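Local atomic coordinates of testis-expressed protein 101 (Mus musculus, PDB entry 7BPS), a protein that controls sperm binding to the zona pellucida and the migration of spermatozoa into the oviduct, probably through the adhesion molecule ADAM3. Residues Q39-L44 / G181-K186; A56-V61 / L92-D97; P77-I82 / V160-C165; C120-A125 / P133-A138; T141-Q146 / T166-C171. All blocks are in the same frame, centred on the assembly; numbering follows the deposited sequence.

Interaction 1: residues Q39-L44 / G181-K186; sequences QETVLL and GPMTVK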
# COMPACT_ATOMS: atom_id res chain seq x y z
N GLN A 39 -4.94 -1.82 -15.79
CA GLN A 39 -4.67 -2.32 -14.42
C GLN A 39 -5.31 -1.36 -13.41
O GLN A 39 -5.46 -0.15 -13.74
CB GLN A 39 -3.17 -2.52 -14.18
CG GLN A 39 -2.36 -1.24 -14.19
CD GLN A 39 -2.32 -0.50 -12.88
OE1 GLN A 39 -2.58 -1.08 -11.81
NE2 GLN A 39 -1.99 0.79 -12.95
N GLU A 40 -5.71 -1.91 -12.26
CA GLU A 40 -6.06 -1.14 -11.04
C GLU A 40 -5.28 -1.80 -9.91
O GLU A 40 -5.41 -3.02 -9.71
CB GLU A 40 -7.57 -1.12 -10.82
CG GLU A 40 -8.19 -2.50 -10.80
CD GLU A 40 -9.71 -2.56 -10.91
OE1 GLU A 40 -10.24 -3.66 -10.66
OE2 GLU A 40 -10.34 -1.52 -11.23
N THR A 41 -4.41 -1.03 -9.25
CA THR A 41 -3.54 -1.50 -8.15
C THR A 41 -3.65 -0.52 -7.00
O THR A 41 -3.47 0.68 -7.23
CB THR A 41 -2.08 -1.61 -8.60
OG1 THR A 41 -2.05 -2.50 -9.72
CG2 THR A 41 -1.16 -2.08 -7.50
N VAL A 42 -3.93 -1.02 -5.80
CA VAL A 42 -3.96 -0.17 -4.58
C VAL A 42 -3.13 -0.86 -3.51
O VAL A 42 -3.25 -2.08 -3.39
CB VAL A 42 -5.40 0.10 -4.13
CG1 VAL A 42 -6.19 -1.19 -3.87
CG2 VAL A 42 -5.43 1.01 -2.93
N LEU A 43 -2.35 -0.09 -2.76
CA LEU A 43 -1.60 -0.53 -1.57
C LEU A 43 -2.08 0.31 -0.39
O LEU A 43 -2.15 1.54 -0.54
CB LEU A 43 -0.10 -0.34 -1.81
CG LEU A 43 0.83 -0.72 -0.67
CD1 LEU A 43 0.63 -2.14 -0.20
CD2 LEU A 43 2.27 -0.53 -1.08
N LEU A 44 -2.38 -0.33 0.74
CA LEU A 44 -2.88 0.34 1.97
C LEU A 44 -1.94 -0.01 3.11
O LEU A 44 -1.67 -1.19 3.30
CB LEU A 44 -4.31 -0.14 2.28
CG LEU A 44 -5.34 0.20 1.19
CD1 LEU A 44 -5.57 -0.98 0.25
CD2 LEU A 44 -6.64 0.66 1.80
N GLY A 181 1.91 -4.19 -8.68
CA GLY A 181 1.40 -3.79 -9.99
C GLY A 181 2.47 -3.01 -10.73
O GLY A 181 3.59 -3.49 -10.85
N PRO A 182 2.21 -1.76 -11.15
CA PRO A 182 3.19 -0.99 -11.92
C PRO A 182 4.24 -0.31 -11.05
O PRO A 182 5.10 0.31 -11.61
CB PRO A 182 2.32 0.04 -12.63
CG PRO A 182 1.20 0.31 -11.66
CD PRO A 182 0.98 -1.00 -10.92
N MET A 183 4.17 -0.45 -9.72
CA MET A 183 5.06 0.25 -8.77
C MET A 183 6.20 -0.68 -8.36
O MET A 183 5.96 -1.88 -8.21
CB MET A 183 4.33 0.69 -7.50
CG MET A 183 3.24 1.71 -7.72
SD MET A 183 2.49 2.19 -6.15
CE MET A 183 1.01 1.18 -6.15
N THR A 184 7.39 -0.13 -8.17
CA THR A 184 8.57 -0.78 -7.55
C THR A 184 8.67 -0.27 -6.12
O THR A 184 8.34 0.93 -5.91
CB THR A 184 9.79 -0.47 -8.43
OG1 THR A 184 9.50 -1.09 -9.68
CG2 THR A 184 11.10 -0.96 -7.87
N VAL A 185 9.14 -1.11 -5.20
CA VAL A 185 9.26 -0.84 -3.74
C VAL A 185 10.68 -1.11 -3.29
O VAL A 185 11.11 -2.25 -3.49
CB VAL A 185 8.35 -1.72 -2.85
CG1 VAL A 185 7.96 -0.97 -1.59
CG2 VAL A 185 7.13 -2.22 -3.58
N LYS A 186 11.27 -0.17 -2.59
CA LYS A 186 12.50 -0.36 -1.78
C LYS A 186 12.13 -0.11 -0.32
O LYS A 186 11.38 0.83 -0.05
CB LYS A 186 13.63 0.57 -2.24
CG LYS A 186 14.23 0.23 -3.61
CD LYS A 186 15.73 0.54 -3.76
CE LYS A 186 16.19 0.67 -5.20
NZ LYS A 186 15.77 1.96 -5.80
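The ring of P182 sits against the side chains of Q39 and T41. Its CG lies 3.5 Å from Q39 NE2, the ring and the amide meeting at a slant, while its CD comes tip to tip with T41 at 3.6 Å from OG1. The same hydroxyl lies 3.7 Å from G181 CA, where the positive phi of a glycine lets the chain turn into strand 183-193. M183 adds an apolar touch: its chain bends at the last torsion, chi3 -99°, and brings CE to 4.1 Å from T41 CG2.

One layer out, polar bonds fix these groups. T41 OG1 donates a 2.6 Å hydrogen bond to Q39 OE1 and also bonds S85 OG, while Q39 NE2 bonds the hydroxyls of S57 and S59 on strand 52-61. Y87 of strand 80-88 packs on Q39, T41 and P182 alike. Farther along, F151 touches both L43 and V185.

No hydrogen bond crosses between 39-44 and 181-186, so the two Ly6/uPAR domains meet here by van der Waals contact. The buried amide and hydroxyl are satisfied within the first domain's sheet, and the second domain offers carbon to them, with proline CH groups resting on polar atoms already engaged.

Interaction 2: residues A56-V61 / L92-D97; sequences ASKSCV and LCNNKD. With SO4 (sulfate ion), chain G.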
# COMPACT_ATOMS: atom_id res chain seq x y z
N ALA A 56 -2.99 4.44 -4.86
CA ALA A 56 -3.98 3.91 -5.82
C ALA A 56 -3.60 4.34 -7.25
O ALA A 56 -3.53 5.56 -7.54
CB ALA A 56 -5.38 4.37 -5.46
N SER A 57 -3.40 3.34 -8.10
CA SER A 57 -3.01 3.49 -9.52
C SER A 57 -4.03 2.80 -10.44
O SER A 57 -4.31 1.62 -10.23
CB SER A 57 -1.66 2.93 -9.75
OG SER A 57 -1.42 2.89 -11.13
N LYS A 58 -4.53 3.54 -11.43
CA LYS A 58 -5.23 3.00 -12.61
C LYS A 58 -4.53 3.53 -13.87
O LYS A 58 -4.18 4.71 -13.91
CB LYS A 58 -6.71 3.37 -12.56
CG LYS A 58 -7.49 2.65 -11.48
CD LYS A 58 -8.98 2.70 -11.71
CE LYS A 58 -9.77 2.11 -10.56
NZ LYS A 58 -11.22 2.12 -10.85
N SER A 59 -4.29 2.66 -14.85
CA SER A 59 -3.56 3.02 -16.09
C SER A 59 -3.70 1.96 -17.19
O SER A 59 -4.15 0.80 -16.94
CB SER A 59 -2.11 3.32 -15.81
OG SER A 59 -1.38 2.14 -15.53
N CYS A 60 -3.35 2.40 -18.39
CA CYS A 60 -2.91 1.56 -19.52
C CYS A 60 -1.57 0.96 -19.14
O CYS A 60 -0.80 1.65 -18.51
CB CYS A 60 -2.79 2.39 -20.78
SG CYS A 60 -4.36 3.19 -21.20
N VAL A 61 -1.32 -0.28 -19.54
CA VAL A 61 -0.01 -0.94 -19.27
C VAL A 61 0.25 -1.95 -20.40
O VAL A 61 -0.74 -2.45 -20.97
CB VAL A 61 -0.03 -1.53 -17.85
CG1 VAL A 61 -1.06 -2.65 -17.71
CG2 VAL A 61 1.36 -1.97 -17.40
N LEU A 92 -12.27 -0.48 -20.27
CA LEU A 92 -12.94 -0.00 -19.03
C LEU A 92 -13.08 -1.14 -18.00
O LEU A 92 -13.99 -1.05 -17.15
CB LEU A 92 -14.32 0.57 -19.38
CG LEU A 92 -14.38 1.61 -20.50
CD1 LEU A 92 -15.74 2.31 -20.52
CD2 LEU A 92 -13.26 2.62 -20.38
N CYS A 93 -12.26 -2.18 -18.07
CA CYS A 93 -12.37 -3.34 -17.14
C CYS A 93 -11.87 -2.95 -15.73
O CYS A 93 -12.41 -3.48 -14.76
CB CYS A 93 -11.67 -4.57 -17.71
SG CYS A 93 -9.91 -4.32 -18.07
N ASN A 94 -10.91 -2.03 -15.63
CA ASN A 94 -10.32 -1.56 -14.35
C ASN A 94 -11.26 -0.54 -13.71
O ASN A 94 -10.89 0.63 -13.59
CB ASN A 94 -8.91 -1.00 -14.53
CG ASN A 94 -8.86 0.21 -15.44
OD1 ASN A 94 -9.78 0.47 -16.22
ND2 ASN A 94 -7.76 0.95 -15.37
N ASN A 95 -12.44 -0.99 -13.28
CA ASN A 95 -13.59 -0.13 -12.92
C ASN A 95 -14.00 -0.33 -11.45
O ASN A 95 -15.09 0.13 -11.07
CB ASN A 95 -14.74 -0.41 -13.90
CG ASN A 95 -15.35 -1.79 -13.76
OD1 ASN A 95 -14.76 -2.71 -13.19
ND2 ASN A 95 -16.56 -1.96 -14.27
N LYS A 96 -13.16 -0.95 -10.62
CA LYS A 96 -13.44 -1.06 -9.17
C LYS A 96 -13.64 0.36 -8.60
O LYS A 96 -12.83 1.23 -8.90
CB LYS A 96 -12.31 -1.82 -8.48
CG LYS A 96 -12.58 -2.17 -7.02
CD LYS A 96 -11.87 -3.44 -6.59
CE LYS A 96 -12.20 -3.85 -5.17
NZ LYS A 96 -13.63 -4.16 -4.98
N ASP A 97 -14.71 0.59 -7.84
CA ASP A 97 -15.13 1.94 -7.36
C ASP A 97 -14.75 2.09 -5.89
O ASP A 97 -14.54 3.22 -5.44
CB ASP A 97 -16.61 2.17 -7.67
CG ASP A 97 -17.56 2.27 -6.49
OD1 ASP A 97 -17.45 3.28 -5.74
OD2 ASP A 97 -18.43 1.37 -6.36
S SO4 G . -16.73 -2.20 -6.59
O1 SO4 G . -16.31 -3.53 -6.97
O2 SO4 G . -18.06 -2.26 -6.02
O3 SO4 G . -15.81 -1.67 -5.62
O4 SO4 G . -16.76 -1.35 -7.75
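K58 and the 92-97 segment meet where the first Ly6/uPAR domain closes its C-terminal loop onto its sheet. This loop carries the Cys-Asn pair that marks the end of such domains, here C93 and N94, with C93 in a disulfide to C88.

The lysine leaves strand 52-61 with CG anti to the carbonyl carbon (chi1 -70°) and then runs extended, so that CD and CE pass N94 O and NZ arrives between two loop carbonyls. K96 O takes a 2.7 Å hydrogen bond from K58 NZ, which is tilted modestly out of its plane. The bond from K58 NZ to N94 O is 3.1 Å long and comes from above that carbonyl plane. NZ also bonds Q8 OE1 and W25 O, and K58 makes a cation-pi contact with W25. Four oxygens thus surround an ammonium with three N-H groups, so at least one N-H is probably shared; the buried charge is probably well compensated.

The N94 side chain points back at the strand, meeting the base of the lysine. Its ND2 stands 3.9 Å from K58 CB and donates to Q8 O and Q39 O, tying the loop to strands 6-16 and 37-46. N94 is the centre of an inverse gamma turn, closed by a weak N95 N to C93 O bond.

The K96 side chain leads off from the contact, CG anti to the backbone N, and its NZ bonds S101 OG. Long, weak bonds also join that NZ to a sulfate, probably from the crystallisation liquor. The firmer grip on this ion is D97 N, which donates to sulfate O4 at 2.8 Å.

Interaction 3: residues P77-I82 / V160-C165; sequences PGLVAI and VQVKGC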
# COMPACT_ATOMS: atom_id res chain seq x y z
N PRO A 77 -1.30 -8.04 14.86
CA PRO A 77 -1.39 -6.66 15.36
C PRO A 77 -0.22 -5.75 14.95
O PRO A 77 0.84 -6.24 14.66
CB PRO A 77 -1.38 -6.83 16.88
CG PRO A 77 -0.70 -8.17 17.13
CD PRO A 77 -0.95 -9.02 15.91
N GLY A 78 -0.48 -4.44 14.99
CA GLY A 78 0.50 -3.38 14.71
C GLY A 78 0.42 -2.89 13.27
O GLY A 78 -0.70 -2.47 12.79
N LEU A 79 1.56 -2.92 12.58
CA LEU A 79 1.66 -2.55 11.15
C LEU A 79 0.86 -3.54 10.30
O LEU A 79 0.91 -4.77 10.58
CB LEU A 79 3.13 -2.53 10.73
CG LEU A 79 4.04 -1.63 11.56
CD1 LEU A 79 5.43 -1.55 10.90
CD2 LEU A 79 3.43 -0.25 11.79
N VAL A 80 0.16 -3.03 9.31
CA VAL A 80 -0.63 -3.81 8.32
C VAL A 80 -0.31 -3.21 6.95
O VAL A 80 -0.45 -1.95 6.79
CB VAL A 80 -2.14 -3.73 8.59
CG1 VAL A 80 -2.92 -4.56 7.59
CG2 VAL A 80 -2.46 -4.12 10.02
N ALA A 81 0.09 -4.06 5.99
CA ALA A 81 0.26 -3.67 4.58
C ALA A 81 -0.50 -4.69 3.73
O ALA A 81 -0.27 -5.89 3.92
CB ALA A 81 1.73 -3.55 4.26
N ILE A 82 -1.39 -4.21 2.86
CA ILE A 82 -2.27 -5.05 2.00
C ILE A 82 -2.35 -4.44 0.60
O ILE A 82 -2.47 -3.20 0.51
CB ILE A 82 -3.66 -5.16 2.63
CG1 ILE A 82 -3.64 -6.10 3.83
CG2 ILE A 82 -4.69 -5.58 1.58
CD1 ILE A 82 -4.96 -6.14 4.61
N VAL A 160 6.97 6.68 2.06
CA VAL A 160 6.09 6.45 3.23
C VAL A 160 7.00 6.16 4.41
O VAL A 160 7.84 5.23 4.30
CB VAL A 160 5.09 5.33 2.95
CG1 VAL A 160 4.15 5.15 4.13
CG2 VAL A 160 4.31 5.58 1.66
N GLN A 161 6.87 6.95 5.46
CA GLN A 161 7.52 6.64 6.75
C GLN A 161 6.51 5.85 7.61
O GLN A 161 5.31 6.26 7.68
CB GLN A 161 8.00 7.92 7.41
CG GLN A 161 8.65 7.63 8.74
CD GLN A 161 9.57 8.73 9.20
OE1 GLN A 161 10.71 8.47 9.55
NE2 GLN A 161 9.08 9.95 9.20
N VAL A 162 6.99 4.75 8.20
CA VAL A 162 6.16 3.81 9.00
C VAL A 162 6.95 3.43 10.25
O VAL A 162 8.07 2.85 10.12
CB VAL A 162 5.78 2.56 8.20
CG1 VAL A 162 4.85 1.67 9.02
CG2 VAL A 162 5.16 2.89 6.87
N LYS A 163 6.38 3.73 11.42
CA LYS A 163 6.94 3.29 12.73
C LYS A 163 5.87 2.58 13.53
O LYS A 163 4.70 3.02 13.45
CB LYS A 163 7.46 4.49 13.53
CG LYS A 163 8.49 5.34 12.79
CD LYS A 163 9.01 6.47 13.60
CE LYS A 163 10.03 7.30 12.86
NZ LYS A 163 10.77 8.12 13.84
N GLY A 164 6.25 1.54 14.28
CA GLY A 164 5.33 0.95 15.26
C GLY A 164 5.74 -0.44 15.70
O GLY A 164 6.72 -0.97 15.13
N CYS A 165 4.97 -0.99 16.64
CA CYS A 165 4.96 -2.43 16.98
C CYS A 165 4.54 -3.21 15.73
O CYS A 165 3.59 -2.79 15.03
CB CYS A 165 4.03 -2.73 18.14
SG CYS A 165 4.20 -1.59 19.53
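L79 and V162 come together because each rotamer sends a branch across the gap: L79 CG stands anti to its carbonyl carbon (chi1 -56°), and V162 CG1 anti to its backbone N (chi1 -176°). The two side chains slide past each other in opposite directions, and V162 CG1 touches both leucine methyls, 3.7 Å from L79 CD2 and 3.8 Å from CD1. This is part of the interface between the tandem Ly6/uPAR domains, with the loop leading into strand 80-88 of the first facing the end of strand 158-163 of the second.

Beyond V162 the chain turns a corner at G164, and L79 CD2 lies over this bend, 3.9 Å from K163 O and 4.1 Å from G164 CA. Y145 and A47 also touch L79, so the leucine fills a greasy junction between the domains.

The polar part is one backbone link. L79 N donates to C165 O at 3.2 Å, in the plane of that carbonyl, although the N-H...O angle is only 140°. C165 is itself anchored by its disulfide to C137. The glycine before the leucine, lacking a CB, lets the same oxygen come close: G78 CA makes a CH...O contact with C165 O at 3.2 Å.

Interaction 4: residues C120-A125 / P133-A138; sequences CPTCVA and PSMPCA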
# COMPACT_ATOMS: atom_id res chain seq x y z
N CYS A 120 6.53 1.24 21.35
CA CYS A 120 7.23 1.66 20.12
C CYS A 120 6.65 2.99 19.64
O CYS A 120 5.42 3.19 19.65
CB CYS A 120 7.09 0.68 18.97
SG CYS A 120 7.52 -1.02 19.37
N PRO A 121 7.53 3.90 19.18
CA PRO A 121 7.11 5.09 18.45
C PRO A 121 6.29 4.60 17.26
O PRO A 121 6.71 3.65 16.58
CB PRO A 121 8.43 5.76 18.01
CG PRO A 121 9.48 5.18 18.93
CD PRO A 121 9.00 3.81 19.33
N THR A 122 5.15 5.23 17.04
CA THR A 122 4.12 4.76 16.09
C THR A 122 3.69 5.91 15.18
O THR A 122 3.27 6.95 15.70
CB THR A 122 2.92 4.17 16.85
OG1 THR A 122 3.40 3.13 17.72
CG2 THR A 122 1.83 3.69 15.92
N CYS A 123 3.72 5.71 13.87
CA CYS A 123 3.19 6.70 12.90
C CYS A 123 3.15 6.11 11.48
O CYS A 123 3.82 5.10 11.21
CB CYS A 123 4.04 7.97 12.91
SG CYS A 123 5.70 7.71 12.22
N VAL A 124 2.38 6.75 10.62
CA VAL A 124 2.47 6.60 9.15
C VAL A 124 2.31 7.98 8.54
O VAL A 124 1.58 8.83 9.08
CB VAL A 124 1.41 5.66 8.55
CG1 VAL A 124 1.56 4.24 9.04
CG2 VAL A 124 -0.00 6.18 8.79
N ALA A 125 3.02 8.21 7.45
CA ALA A 125 2.91 9.47 6.69
C ALA A 125 3.50 9.26 5.29
O ALA A 125 4.45 8.46 5.12
CB ALA A 125 3.59 10.60 7.44
N PRO A 133 4.19 9.26 18.58
CA PRO A 133 3.96 8.98 19.99
C PRO A 133 4.17 7.47 20.27
O PRO A 133 3.95 6.62 19.40
CB PRO A 133 2.50 9.41 20.20
CG PRO A 133 2.18 10.27 19.02
CD PRO A 133 2.98 9.71 17.88
N SER A 134 4.66 7.17 21.45
CA SER A 134 4.91 5.79 21.93
C SER A 134 3.56 5.09 22.19
O SER A 134 2.65 5.71 22.76
CB SER A 134 5.80 5.84 23.13
OG SER A 134 6.09 4.54 23.58
N MET A 135 3.40 3.87 21.69
CA MET A 135 2.20 3.02 21.93
C MET A 135 2.62 1.66 22.47
O MET A 135 3.68 1.13 22.12
CB MET A 135 1.39 2.80 20.66
CG MET A 135 0.89 4.07 20.05
SD MET A 135 -0.23 3.73 18.70
CE MET A 135 -1.82 3.83 19.50
N PRO A 136 1.81 1.06 23.36
CA PRO A 136 2.09 -0.27 23.86
C PRO A 136 1.84 -1.29 22.74
O PRO A 136 0.92 -1.14 21.97
CB PRO A 136 1.13 -0.41 25.06
CG PRO A 136 -0.01 0.50 24.73
CD PRO A 136 0.58 1.63 23.92
N CYS A 137 2.72 -2.28 22.66
CA CYS A 137 2.67 -3.38 21.66
C CYS A 137 1.75 -4.50 22.16
O CYS A 137 1.90 -4.91 23.31
CB CYS A 137 4.07 -3.92 21.44
SG CYS A 137 5.24 -2.63 20.94
N ALA A 138 0.88 -5.01 21.30
CA ALA A 138 -0.01 -6.16 21.59
C ALA A 138 0.83 -7.44 21.67
O ALA A 138 1.96 -7.45 21.12
CB ALA A 138 -1.05 -6.30 20.51
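P133 opens its side of a beta hairpin with C120-A125 by giving its carbonyl to T122 N, a 3.0 Å hydrogen bond, while its ring CD lies 3.5 Å from T122 O. S134 follows, in a non-hydrogen-bonded pair with P121, the two CA atoms only 4.2 Å apart.

M135 pairs with C120 through two backbone bonds, M135 N to C120 O and C120 N to M135 O, each 3.0 Å. C120 O takes a second bond of 2.8 Å from T122 OG1, which approaches from the face opposite M135 N; the two donors clasp the oxygen between them. The threonine is placed for this by its chi1 of -56°, with OG1 beside its own N and CG2 anti to it. CG2 then lies 3.5 Å from M135 SD, where the methionine chain crosses T122 nearly at a right angle.

At C137 the sulphur comes beside C120 SG, although the two belong to separate disulfides, C137 to C165 and C120 to C144. A third, C123 to C129, ties strand 119-126 to the connection that leads to 134-136. The hairpin is a finger of the second Ly6/uPAR domain: strand 134-136 flanks strand 119-126, which also pairs with strand 158-163.

Interaction 5: residues T141-Q146 / T166-C171; sequences TTQCYQ and TTTIGC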
# COMPACT_ATOMS: atom_id res chain seq x y z
N THR A 141 3.44 -9.18 18.70
CA THR A 141 4.41 -8.27 18.04
C THR A 141 5.80 -8.80 18.40
O THR A 141 5.94 -9.32 19.50
CB THR A 141 4.15 -6.81 18.41
OG1 THR A 141 4.04 -6.74 19.83
CG2 THR A 141 2.88 -6.27 17.78
N THR A 142 6.74 -8.72 17.47
CA THR A 142 8.12 -9.24 17.63
C THR A 142 9.12 -8.10 17.83
O THR A 142 10.21 -8.40 18.32
CB THR A 142 8.51 -10.11 16.43
OG1 THR A 142 8.50 -9.32 15.23
CG2 THR A 142 7.61 -11.32 16.25
N GLN A 143 8.80 -6.85 17.47
CA GLN A 143 9.85 -5.78 17.34
C GLN A 143 9.23 -4.38 17.27
O GLN A 143 8.04 -4.26 16.94
CB GLN A 143 10.74 -6.02 16.11
CG GLN A 143 10.02 -6.01 14.76
CD GLN A 143 10.89 -6.21 13.53
OE1 GLN A 143 10.62 -5.71 12.44
NE2 GLN A 143 11.94 -7.00 13.68
N CYS A 144 10.00 -3.34 17.60
CA CYS A 144 9.76 -1.96 17.12
C CYS A 144 10.39 -1.84 15.75
O CYS A 144 11.45 -2.44 15.51
CB CYS A 144 10.30 -0.91 18.08
SG CYS A 144 9.51 -0.96 19.72
N TYR A 145 9.70 -1.15 14.86
CA TYR A 145 10.09 -0.92 13.45
C TYR A 145 10.01 0.58 13.17
O TYR A 145 9.04 1.20 13.57
CB TYR A 145 9.23 -1.79 12.54
CG TYR A 145 9.37 -1.53 11.07
CD1 TYR A 145 8.69 -0.51 10.46
CD2 TYR A 145 10.16 -2.33 10.27
CE1 TYR A 145 8.75 -0.30 9.10
CE2 TYR A 145 10.23 -2.14 8.90
CZ TYR A 145 9.54 -1.10 8.31
OH TYR A 145 9.61 -0.88 6.96
N GLN A 146 11.07 1.11 12.56
CA GLN A 146 11.15 2.47 11.97
C GLN A 146 11.65 2.31 10.54
O GLN A 146 12.83 1.97 10.38
CB GLN A 146 12.09 3.38 12.78
CG GLN A 146 11.72 3.47 14.26
CD GLN A 146 12.42 2.40 15.06
OE1 GLN A 146 13.56 2.07 14.78
NE2 GLN A 146 11.74 1.85 16.06
N THR A 166 5.23 -4.32 15.44
CA THR A 166 4.87 -5.14 14.26
C THR A 166 5.13 -6.61 14.54
O THR A 166 5.92 -6.90 15.46
CB THR A 166 5.60 -4.60 13.03
OG1 THR A 166 5.12 -5.31 11.89
CG2 THR A 166 7.09 -4.74 13.15
N THR A 167 4.47 -7.48 13.78
CA THR A 167 4.68 -8.95 13.71
C THR A 167 5.85 -9.27 12.78
O THR A 167 6.42 -10.37 12.91
CB THR A 167 3.40 -9.62 13.21
OG1 THR A 167 2.99 -9.01 11.98
CG2 THR A 167 2.28 -9.51 14.22
N THR A 168 6.20 -8.37 11.85
CA THR A 168 7.24 -8.69 10.84
C THR A 168 8.62 -8.69 11.53
O THR A 168 8.76 -8.14 12.64
CB THR A 168 7.13 -7.80 9.58
OG1 THR A 168 7.93 -8.45 8.59
CG2 THR A 168 7.59 -6.37 9.80
N ILE A 169 9.58 -9.35 10.91
CA ILE A 169 10.92 -9.61 11.50
C ILE A 169 11.95 -8.95 10.60
O ILE A 169 11.96 -9.26 9.39
CB ILE A 169 11.15 -11.13 11.62
CG1 ILE A 169 10.14 -11.74 12.59
CG2 ILE A 169 12.59 -11.41 12.03
CD1 ILE A 169 10.01 -13.21 12.48
N GLY A 170 12.75 -8.05 11.16
CA GLY A 170 13.67 -7.17 10.41
C GLY A 170 12.91 -6.23 9.49
O GLY A 170 11.76 -5.87 9.81
N CYS A 171 13.54 -5.83 8.38
CA CYS A 171 13.04 -4.78 7.48
C CYS A 171 12.12 -5.42 6.43
O CYS A 171 12.44 -5.31 5.23
CB CYS A 171 14.19 -4.03 6.83
SG CYS A 171 15.23 -3.18 8.04
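A classic beta bulge sets two residues, T142 and Q143, opposite T166 where strand 143-152 of the second Ly6/uPAR domain meets the short strand 165-166. Two backbone hydrogen bonds frame it. T142 N donates to T166 O at 2.8 Å, in the plane of the carbonyl, and T166 N returns one to Q143 O at 3.2 Å, approaching nearly head-on to that oxygen.

Side-chain hydroxyls add a second kind of bond. T166 OG1, anti to its own N (chi1 -174°), swings forward to accept from T168 N at 3.2 Å, an ST turn that bends the chain away from the strand. T142 OG1 gives only a weak bond to T167 O.

The apolar contacts gather on T166. Its CG2 touches both Q143 CG, at 3.6 Å, and Y145 CB, at 3.7 Å; the Q143 side chain runs alongside T166 and points the same way. L79 of the first domain also touches T166.

The covalent link is the C171-C189 disulfide, which pins the far end of 166-171.

Y145 carries its hydroxyl on to E187 and turns a ring edge to the loop: CD2 lies 3.9 Å from G170 O, with C171 CA likewise near the ring plane.

Interactions 1 and 3 join the two Ly6/uPAR domains, whereas 2, 4 and 5 each lie inside one. Interaction 1 is the buried one, near the middle of the chain, and has no hydrogen bond between its segments; interaction 3 adds a single backbone bond to its apolar contact. The other four are partly buried, and those toward the two ends of the molecule are more polar: a lysine ammonium on loop carbonyls in interaction 2, strand pairing in 4 and 5. Interactions 1 and 2 share the first sheet, T41 O lying 2.8 Å from S57 N. Around the other end, disulfides C137-C165 and C120-C144 tie interaction 4 to interactions 3 and 5.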